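Local structure of transcriptional regulator, MarR family (Listeria monocytogenes str. 4b, 2QWW) at residues G28-N33 and T115-M120; L44-V49 and A74-L79; N48-T53 and L99-S104. The protein probably acts as a dimeric, DNA-binding transcriptional repressor of the MarR (multiple antibiotic-resistance repressor) family, with a winged helix-turn-helix fold. All coordinates share one frame; numbering follows the deposited sequence.

Contact 1: G28-N33 and T115-M120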
loop_
_atom_site.group_PDB
_atom_site.type_symbol
_atom_site.label_atom_id
_atom_site.label_comp_id
_atom_site.label_asym_id
_atom_site.label_seq_id
_atom_site.Cartn_x
_atom_site.Cartn_y
_atom_site.Cartn_z
ATOM N N GLY A 28 8.573 -1.953 4.843
ATOM C CA GLY A 28 9.919 -1.609 5.309
ATOM C C GLY A 28 10.996 -2.236 4.444
ATOM O O GLY A 28 12.008 -1.593 4.164
ATOM N N TYR A 29 10.789 -3.489 4.036
ATOM C CA TYR A 29 11.721 -4.179 3.141
ATOM C C TYR A 29 11.675 -3.608 1.737
ATOM O O TYR A 29 12.657 -3.708 1.007
ATOM C CB TYR A 29 11.446 -5.687 3.056
ATOM C CG TYR A 29 11.872 -6.459 4.271
ATOM C CD1 TYR A 29 13.222 -6.624 4.563
ATOM C CD2 TYR A 29 10.938 -7.038 5.126
ATOM C CE1 TYR A 29 13.631 -7.318 5.672
ATOM C CE2 TYR A 29 11.346 -7.747 6.248
ATOM C CZ TYR A 29 12.695 -7.887 6.508
ATOM O OH TYR A 29 13.140 -8.579 7.613
ATOM N N ALA A 30 10.509 -3.098 1.343
ATOM C CA ALA A 30 10.326 -2.428 0.051
ATOM C C ALA A 30 11.153 -1.132 0.043
ATOM O O ALA A 30 11.738 -0.780 -0.969
ATOM C CB ALA A 30 8.842 -2.129 -0.187
ATOM N N ASP A 31 11.210 -0.442 1.184
ATOM C CA ASP A 31 12.037 0.762 1.347
ATOM C C ASP A 31 13.518 0.443 1.267
ATOM O O ASP A 31 14.269 1.208 0.676
ATOM C CB ASP A 31 11.805 1.445 2.698
ATOM C CG ASP A 31 10.422 2.032 2.840
ATOM O OD1 ASP A 31 9.724 2.218 1.822
ATOM O OD2 ASP A 31 10.036 2.316 3.994
ATOM N N GLN A 32 13.950 -0.645 1.908
ATOM C CA GLN A 32 15.349 -1.061 1.826
ATOM C C GLN A 32 15.716 -1.381 0.399
ATOM O O GLN A 32 16.824 -1.124 -0.031
ATOM C CB GLN A 32 15.630 -2.362 2.572
ATOM C CG GLN A 32 15.530 -2.363 4.057
ATOM C CD GLN A 32 16.073 -3.672 4.636
ATOM O OE1 GLN A 32 17.186 -4.103 4.302
ATOM N NE2 GLN A 32 15.301 -4.293 5.522
ATOM N N ASN A 33 14.804 -2.037 -0.299
ATOM C CA ASN A 33 15.058 -2.438 -1.660
ATOM C C ASN A 33 15.164 -1.205 -2.552
ATOM O O ASN A 33 16.069 -1.097 -3.347
ATOM C CB ASN A 33 13.932 -3.349 -2.135
ATOM C CG ASN A 33 14.252 -4.045 -3.425
ATOM O OD1 ASN A 33 15.394 -4.398 -3.683
ATOM N ND2 ASN A 33 13.243 -4.278 -4.233
ATOM N N THR A 115 10.212 -5.536 -8.174
ATOM C CA THR A 115 9.105 -6.491 -7.975
ATOM C C THR A 115 9.587 -7.758 -7.268
ATOM O O THR A 115 8.872 -8.293 -6.421
ATOM C CB THR A 115 8.431 -6.835 -9.309
ATOM O OG1 THR A 115 9.405 -7.374 -10.221
ATOM C CG2 THR A 115 7.825 -5.585 -9.911
ATOM N N ALA A 116 10.785 -8.225 -7.630
ATOM C CA ALA A 116 11.437 -9.361 -6.988
ATOM C C ALA A 116 12.327 -8.830 -5.852
ATOM O O ALA A 116 13.537 -8.896 -5.925
ATOM C CB ALA A 116 12.272 -10.123 -8.007
ATOM N N ASN A 117 11.717 -8.323 -4.784
ATOM C CA ASN A 117 12.465 -7.719 -3.675
ATOM C C ASN A 117 13.394 -8.681 -2.928
ATOM O O ASN A 117 12.947 -9.431 -2.065
ATOM C CB ASN A 117 11.478 -7.054 -2.717
ATOM C CG ASN A 117 12.161 -6.360 -1.567
ATOM O OD1 ASN A 117 13.358 -6.515 -1.354
ATOM N ND2 ASN A 117 11.397 -5.595 -0.805
ATOM N N ALA A 118 14.689 -8.629 -3.246
ATOM C CA ALA A 118 15.686 -9.536 -2.646
ATOM C C ALA A 118 15.769 -9.491 -1.131
ATOM O O ALA A 118 16.120 -10.492 -0.512
ATOM C CB ALA A 118 17.059 -9.302 -3.248
ATOM N N PHE A 119 15.444 -8.349 -0.533
ATOM C CA PHE A 119 15.425 -8.223 0.921
ATOM C C PHE A 119 14.195 -8.895 1.564
ATOM O O PHE A 119 14.239 -9.290 2.744
ATOM C CB PHE A 119 15.461 -6.745 1.339
ATOM C CG PHE A 119 16.706 -6.025 0.910
ATOM C CD1 PHE A 119 17.807 -5.964 1.742
ATOM C CD2 PHE A 119 16.781 -5.420 -0.335
ATOM C CE1 PHE A 119 18.962 -5.299 1.344
ATOM C CE2 PHE A 119 17.932 -4.762 -0.741
ATOM C CZ PHE A 119 19.019 -4.700 0.096
HETATM N N MSE A 120 13.097 -8.979 0.814
HETATM C CA MSE A 120 11.869 -9.616 1.294
HETATM C C MSE A 120 12.056 -11.115 1.202
HETATM O O MSE A 120 11.620 -11.859 2.073
HETATM C CB MSE A 120 10.675 -9.210 0.417
HETATM C CG MSE A 120 9.336 -9.712 0.897
HETATM SE SE MSE A 120 8.916 -8.899 2.571
HETATM C CE MSE A 120 7.828 -10.095 3.321
HETATM O O HOH W 1 15.670 -6.510 -5.211
#
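Phe119, Tyr29 and Asn33 supply most of the surface buried where helix 8-37 meets the start of helix 118-128, and the arrangement is organised by Asn117, the N-cap of the latter helix. It illustrates how a capping residue can serve two helices at once. With CG anti to its own backbone N (chi1 -178°), the Asn117 amide reaches across to helix 8-37. Its OD1 accepts from Phe119 N at 2.9 Å and, more weakly, from Met120 N, while its ND2 donates to Tyr29 O at 2.9 Å in a fairly straight bond (159° at the hydrogen). That donor stands above the carbonyl plane of Tyr29, on the face opposite the one reached by Asn33 N in the regular helical bond, and the oxygen is thus gripped from two sides. The Asn33 amide lies stacked on that of Asn117, the planes 10° apart and the side chains sliding past each other in opposite directions, with Asn33 CG 3.3 Å from Asn117 OD1. Asn33 ND2 is hydrogen-bonded to Arg113 O.

The Phe119 ring lies against Gln32 and Asn33, near the C-terminal end of helix 8-37. Gln32 CB sits over one face, offset toward the rim, in a CH-pi contact 4.3 Å from the ring centroid, and the oxygens Asn33 OD1 and Asn117 OD1 lie at the ring edge, in its plane. The Tyr29 ring is flanked by Phe119 CB and by the selenium of Met120, a selenomethionine that also packs on Leu16 of the second subunit, consistent with MarR-family dimerisation through N- and C-terminal helices. This Met-aromatic approach is oblique, with Met120 SE 3.8 Å from Tyr29 CD2. Water 1 bridges the helices, donating to Asn33 OD1 (2.6 Å) and accepting from Ala118 N (3.1 Å).

Contact 2: L44-V49 and A74-L79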
loop_
_atom_site.group_PDB
_atom_site.type_symbol
_atom_site.label_atom_id
_atom_site.label_comp_id
_atom_site.label_asym_id
_atom_site.label_seq_id
_atom_site.Cartn_x
_atom_site.Cartn_y
_atom_site.Cartn_z
ATOM N N LEU A 44 9.930 4.409 -8.183
ATOM C CA LEU A 44 9.655 3.021 -8.568
ATOM C C LEU A 44 8.205 2.797 -8.932
ATOM O O LEU A 44 7.927 2.046 -9.839
ATOM C CB LEU A 44 10.032 2.061 -7.455
ATOM C CG LEU A 44 11.516 1.883 -7.255
ATOM C CD1 LEU A 44 11.753 1.179 -5.949
ATOM C CD2 LEU A 44 12.122 1.117 -8.431
ATOM N N ALA A 45 7.278 3.448 -8.241
ATOM C CA ALA A 45 5.871 3.320 -8.592
ATOM C C ALA A 45 5.662 3.773 -10.040
ATOM O O ALA A 45 4.970 3.111 -10.820
ATOM C CB ALA A 45 5.017 4.136 -7.653
HETATM N N MSE A 46 6.287 4.893 -10.397
HETATM C CA MSE A 46 6.231 5.445 -11.761
HETATM C C MSE A 46 6.834 4.478 -12.764
HETATM O O MSE A 46 6.236 4.201 -13.804
HETATM C CB MSE A 46 6.972 6.780 -11.796
HETATM C CG MSE A 46 7.055 7.491 -13.166
HETATM SE SE MSE A 46 7.614 9.414 -13.082
HETATM C CE MSE A 46 6.194 10.078 -12.062
ATOM N N ILE A 47 8.021 3.971 -12.440
ATOM C CA ILE A 47 8.736 3.021 -13.294
ATOM C C ILE A 47 7.858 1.820 -13.586
ATOM O O ILE A 47 7.769 1.385 -14.720
ATOM C CB ILE A 47 10.036 2.514 -12.630
ATOM C CG1 ILE A 47 11.066 3.635 -12.501
ATOM C CG2 ILE A 47 10.658 1.372 -13.437
ATOM C CD1 ILE A 47 11.794 3.990 -13.762
ATOM N N ASN A 48 7.191 1.322 -12.551
ATOM C CA ASN A 48 6.327 0.157 -12.653
ATOM C C ASN A 48 5.065 0.384 -13.499
ATOM O O ASN A 48 4.669 -0.500 -14.262
ATOM C CB ASN A 48 6.004 -0.364 -11.250
ATOM C CG ASN A 48 7.248 -0.944 -10.541
ATOM O OD1 ASN A 48 8.122 -1.534 -11.185
ATOM N ND2 ASN A 48 7.318 -0.781 -9.212
ATOM N N VAL A 49 4.467 1.561 -13.382
ATOM C CA VAL A 49 3.339 1.933 -14.220
ATOM C C VAL A 49 3.796 1.993 -15.671
ATOM O O VAL A 49 3.143 1.456 -16.550
ATOM C CB VAL A 49 2.773 3.300 -13.842
ATOM C CG1 VAL A 49 1.792 3.798 -14.893
ATOM C CG2 VAL A 49 2.103 3.265 -12.445
ATOM N N ALA A 74 8.355 16.764 -12.728
ATOM C CA ALA A 74 9.712 16.815 -12.163
ATOM C C ALA A 74 10.295 15.396 -12.082
ATOM O O ALA A 74 11.426 15.145 -12.504
ATOM C CB ALA A 74 9.692 17.455 -10.792
ATOM N N ASN A 75 9.504 14.482 -11.528
ATOM C CA ASN A 75 9.868 13.082 -11.423
ATOM C C ASN A 75 10.167 12.433 -12.766
ATOM O O ASN A 75 11.078 11.622 -12.861
ATOM C CB ASN A 75 8.763 12.287 -10.757
ATOM C CG ASN A 75 8.677 12.527 -9.273
ATOM O OD1 ASN A 75 9.012 13.599 -8.773
ATOM N ND2 ASN A 75 8.219 11.511 -8.552
ATOM N N VAL A 76 9.381 12.772 -13.789
ATOM C CA VAL A 76 9.597 12.266 -15.144
ATOM C C VAL A 76 10.912 12.773 -15.696
ATOM O O VAL A 76 11.654 12.001 -16.279
ATOM C CB VAL A 76 8.458 12.661 -16.107
ATOM C CG1 VAL A 76 8.868 12.502 -17.571
ATOM C CG2 VAL A 76 7.230 11.853 -15.835
ATOM N N ASP A 77 11.209 14.063 -15.541
ATOM C CA ASP A 77 12.477 14.574 -16.061
ATOM C C ASP A 77 13.662 13.909 -15.336
ATOM O O ASP A 77 14.679 13.619 -15.949
ATOM C CB ASP A 77 12.560 16.104 -15.989
ATOM C CG ASP A 77 13.437 16.686 -17.099
ATOM O OD1 ASP A 77 14.463 16.067 -17.465
ATOM O OD2 ASP A 77 13.092 17.768 -17.629
ATOM N N GLY A 78 13.491 13.631 -14.045
ATOM C CA GLY A 78 14.496 12.916 -13.262
ATOM C C GLY A 78 14.761 11.511 -13.797
ATOM O O GLY A 78 15.910 11.115 -13.959
ATOM N N LEU A 79 13.703 10.759 -14.086
ATOM C CA LEU A 79 13.858 9.423 -14.642
ATOM C C LEU A 79 14.445 9.457 -16.020
ATOM O O LEU A 79 15.076 8.498 -16.415
ATOM C CB LEU A 79 12.549 8.657 -14.676
ATOM C CG LEU A 79 11.876 8.353 -13.346
ATOM C CD1 LEU A 79 10.628 7.565 -13.629
ATOM C CD2 LEU A 79 12.801 7.586 -12.428
#
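Met46 and Ile47 of helix 41-52 meet Asn75, Val76 and Leu79 of helix 69-81 where the two short axes, 11.0 Å apart at closest approach, cross at -76°. At that separation the backbones stay well apart, and long side chains must bridge the gap. Met46, a selenomethionine, does most of this. Its CG is anti to the backbone N (chi1 178°) and the chain runs out extended before bending at the selenium (chi3 -62°), which brings the terminal methyl to Asn75: Met46 CE lies 3.6 Å from Asn75 CB. The selenium itself sits between two branches of the other helix, with Met46 SE 3.7 Å from Val76 CG2 and 3.6 Å from Leu79 CD1. Met46 and Val76 approach each other at about a right angle.

In the winged helix-turn-helix fold of the MarR family, helix 69-81 corresponds to the recognition helix, which in relatives enters the major groove of DNA; the face described here is the one turned inward, onto the core of the domain. Leu79 CD1 is shared by both Met46 and Ile47 of helix 41-52. Beyond Met46, that methyl touches the tip of Ile47, with Ile47 CD1 3.8 Å from Leu79 CD1, and Leu79 CD2 lies 4.0 Å from the same Ile47 CD1. Leu84 packs on both Ile47 and Leu79, while Leu65 of helix 58-65 and Ile67 in the following turn pack on Met46.

Contact 3: N48-T53 and L99-S104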
loop_
_atom_site.group_PDB
_atom_site.type_symbol
_atom_site.label_atom_id
_atom_site.label_comp_id
_atom_site.label_asym_id
_atom_site.label_seq_id
_atom_site.Cartn_x
_atom_site.Cartn_y
_atom_site.Cartn_z
ATOM N N ASN A 48 7.191 1.322 -12.551
ATOM C CA ASN A 48 6.327 0.157 -12.653
ATOM C C ASN A 48 5.065 0.384 -13.499
ATOM O O ASN A 48 4.669 -0.500 -14.262
ATOM C CB ASN A 48 6.004 -0.364 -11.250
ATOM C CG ASN A 48 7.248 -0.944 -10.541
ATOM O OD1 ASN A 48 8.122 -1.534 -11.185
ATOM N ND2 ASN A 48 7.318 -0.781 -9.212
ATOM N N VAL A 49 4.467 1.561 -13.382
ATOM C CA VAL A 49 3.339 1.933 -14.220
ATOM C C VAL A 49 3.796 1.993 -15.671
ATOM O O VAL A 49 3.143 1.456 -16.550
ATOM C CB VAL A 49 2.773 3.300 -13.842
ATOM C CG1 VAL A 49 1.792 3.798 -14.893
ATOM C CG2 VAL A 49 2.103 3.265 -12.445
ATOM N N ILE A 50 4.937 2.623 -15.920
ATOM C CA ILE A 50 5.439 2.770 -17.295
ATOM C C ILE A 50 5.795 1.414 -17.911
ATOM O O ILE A 50 5.711 1.220 -19.137
ATOM C CB ILE A 50 6.643 3.760 -17.359
ATOM C CG1 ILE A 50 6.222 5.157 -16.913
ATOM C CG2 ILE A 50 7.188 3.871 -18.758
ATOM C CD1 ILE A 50 7.381 6.150 -16.787
ATOM N N TYR A 51 6.209 0.475 -17.074
ATOM C CA TYR A 51 6.572 -0.850 -17.541
ATOM C C TYR A 51 5.349 -1.598 -18.073
ATOM O O TYR A 51 5.423 -2.251 -19.107
ATOM C CB TYR A 51 7.208 -1.658 -16.406
ATOM C CG TYR A 51 7.751 -3.011 -16.824
ATOM C CD1 TYR A 51 8.680 -3.125 -17.856
ATOM C CD2 TYR A 51 7.369 -4.170 -16.161
ATOM C CE1 TYR A 51 9.192 -4.357 -18.232
ATOM C CE2 TYR A 51 7.871 -5.407 -16.527
ATOM C CZ TYR A 51 8.790 -5.493 -17.567
ATOM O OH TYR A 51 9.300 -6.719 -17.928
ATOM N N SER A 52 4.229 -1.488 -17.369
ATOM C CA SER A 52 3.016 -2.195 -17.767
ATOM C C SER A 52 2.231 -1.487 -18.870
ATOM O O SER A 52 1.378 -2.099 -19.520
ATOM C CB SER A 52 2.106 -2.396 -16.560
ATOM O OG SER A 52 1.620 -1.158 -16.063
ATOM N N THR A 53 2.510 -0.204 -19.073
ATOM C CA THR A 53 1.794 0.577 -20.049
ATOM C C THR A 53 2.758 1.452 -20.837
ATOM O O THR A 53 2.802 2.666 -20.644
ATOM C CB THR A 53 0.740 1.424 -19.355
ATOM O OG1 THR A 53 0.043 0.599 -18.414
ATOM C CG2 THR A 53 -0.261 2.013 -20.374
ATOM N N LEU A 99 3.208 14.303 -23.198
ATOM C CA LEU A 99 4.403 13.502 -23.414
ATOM C C LEU A 99 4.123 12.017 -23.132
ATOM O O LEU A 99 3.467 11.687 -22.146
ATOM C CB LEU A 99 5.501 14.024 -22.491
ATOM C CG LEU A 99 6.866 13.347 -22.506
ATOM C CD1 LEU A 99 7.532 13.511 -23.861
ATOM C CD2 LEU A 99 7.713 13.945 -21.402
ATOM N N THR A 100 4.596 11.132 -24.010
ATOM C CA THR A 100 4.415 9.689 -23.842
ATOM C C THR A 100 5.760 9.019 -23.596
ATOM O O THR A 100 6.766 9.406 -24.183
ATOM C CB THR A 100 3.742 9.054 -25.050
ATOM O OG1 THR A 100 4.506 9.351 -26.226
ATOM C CG2 THR A 100 2.347 9.589 -25.216
ATOM N N LEU A 101 5.750 7.960 -22.798
ATOM C CA LEU A 101 6.977 7.344 -22.322
ATOM C C LEU A 101 7.029 5.828 -22.363
ATOM O O LEU A 101 6.008 5.164 -22.187
ATOM C CB LEU A 101 7.117 7.711 -20.829
ATOM C CG LEU A 101 7.009 9.183 -20.407
ATOM C CD1 LEU A 101 6.876 9.302 -18.913
ATOM C CD2 LEU A 101 8.204 9.981 -20.909
ATOM N N LYS A 102 8.240 5.294 -22.548
ATOM C CA LYS A 102 8.502 3.863 -22.362
ATOM C C LYS A 102 9.787 3.757 -21.538
ATOM O O LYS A 102 10.569 4.703 -21.491
ATOM C CB LYS A 102 8.618 3.086 -23.680
ATOM C CG LYS A 102 9.880 3.267 -24.488
ATOM C CD LYS A 102 9.831 2.354 -25.701
ATOM C CE LYS A 102 11.040 2.492 -26.626
ATOM N NZ LYS A 102 12.242 1.724 -26.179
ATOM N N LEU A 103 9.994 2.624 -20.878
ATOM C CA LEU A 103 11.215 2.404 -20.105
ATOM C C LEU A 103 12.361 1.996 -20.985
ATOM O O LEU A 103 12.173 1.253 -21.935
ATOM C CB LEU A 103 11.060 1.261 -19.118
ATOM C CG LEU A 103 10.044 1.402 -18.002
ATOM C CD1 LEU A 103 10.220 0.227 -17.086
ATOM C CD2 LEU A 103 10.244 2.702 -17.238
ATOM N N SER A 104 13.558 2.436 -20.620
ATOM C CA SER A 104 14.765 2.025 -21.317
ATOM C C SER A 104 15.014 0.629 -20.771
ATOM O O SER A 104 14.250 0.149 -19.913
ATOM C CB SER A 104 15.930 2.932 -20.953
ATOM O OG SER A 104 16.153 2.846 -19.553
HETATM O O HOH W 2 7.715 0.776 -21.043
#
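The wing of the winged helix-turn-helix fold begins its return to the domain core here: strand 100-103 lays Leu101 and Leu103 on Ile50 and Tyr51, at the C-terminal end of helix 41-52. Helix and strand axes come within 7.2 Å and run almost perpendicular, at 93°, so that a single helical turn meets two alternate residues of the strand. Leu101 and Leu103 both point toward the helix, and Lys102 between them points away.

Ile50 spans the two leucines with separate branches. Its CD1 reaches Leu101 CD1 at 3.8 Å, and its CG2 lies 3.6 Å from Leu103 CD2 as well as close to the Lys102 backbone. The fork of Leu103 is in turn divided between two neighbours in the helix: CD2 goes to Ile50, whereas Leu103 CD1 touches Tyr51 CB at 3.6 Å. With CG anti to the backbone N (chi1 -174°), Tyr51 sets the base of its ring beside that methyl, Tyr51 CD1 being 3.8 Å from Leu103 CD1, and the two side chains meet at about a right angle.

A polar link runs alongside these apolar contacts. Water 2 donates to Ile50 O at 2.8 Å and accepts from Leu103 N at 2.9 Å, so it satisfies a carbonyl near the end of the helix and an amide of the strand together.

Around this core, strand 100-103 is the central strand of a small antiparallel sheet, bonded on one flank to Ile56 of strand 56-57 and on the other to Val86 of strand 85-87. Val85 packs on Ile50 and Leu103. Glu108, Ser111 and Lys112 of helix 105-115 touch Tyr51, while Ser104 caps that helix through Gly107 N.

From the N terminus, helix 8-37 supplies the first side of contact 1, whose other side, 115-120, arrives only after 81 intervening residues. Contacts 2 and 3 both fall within that long loop. They set out from the same helix, 41-52, and share Asn48 and Val49: contact 2 closes the shorter loop at helix 69-81, and contact 3 closes a longer one at strand 100-103. Their centres lie 9 Å apart, and Ile47 O of one is 3.6 Å from Leu103 CD1 of the other. Helix 41-52 is thus tied to both the probable recognition helix and the wing, while contact 1 joins the C-terminal part of helix 8-37 to the start of helix 118-128.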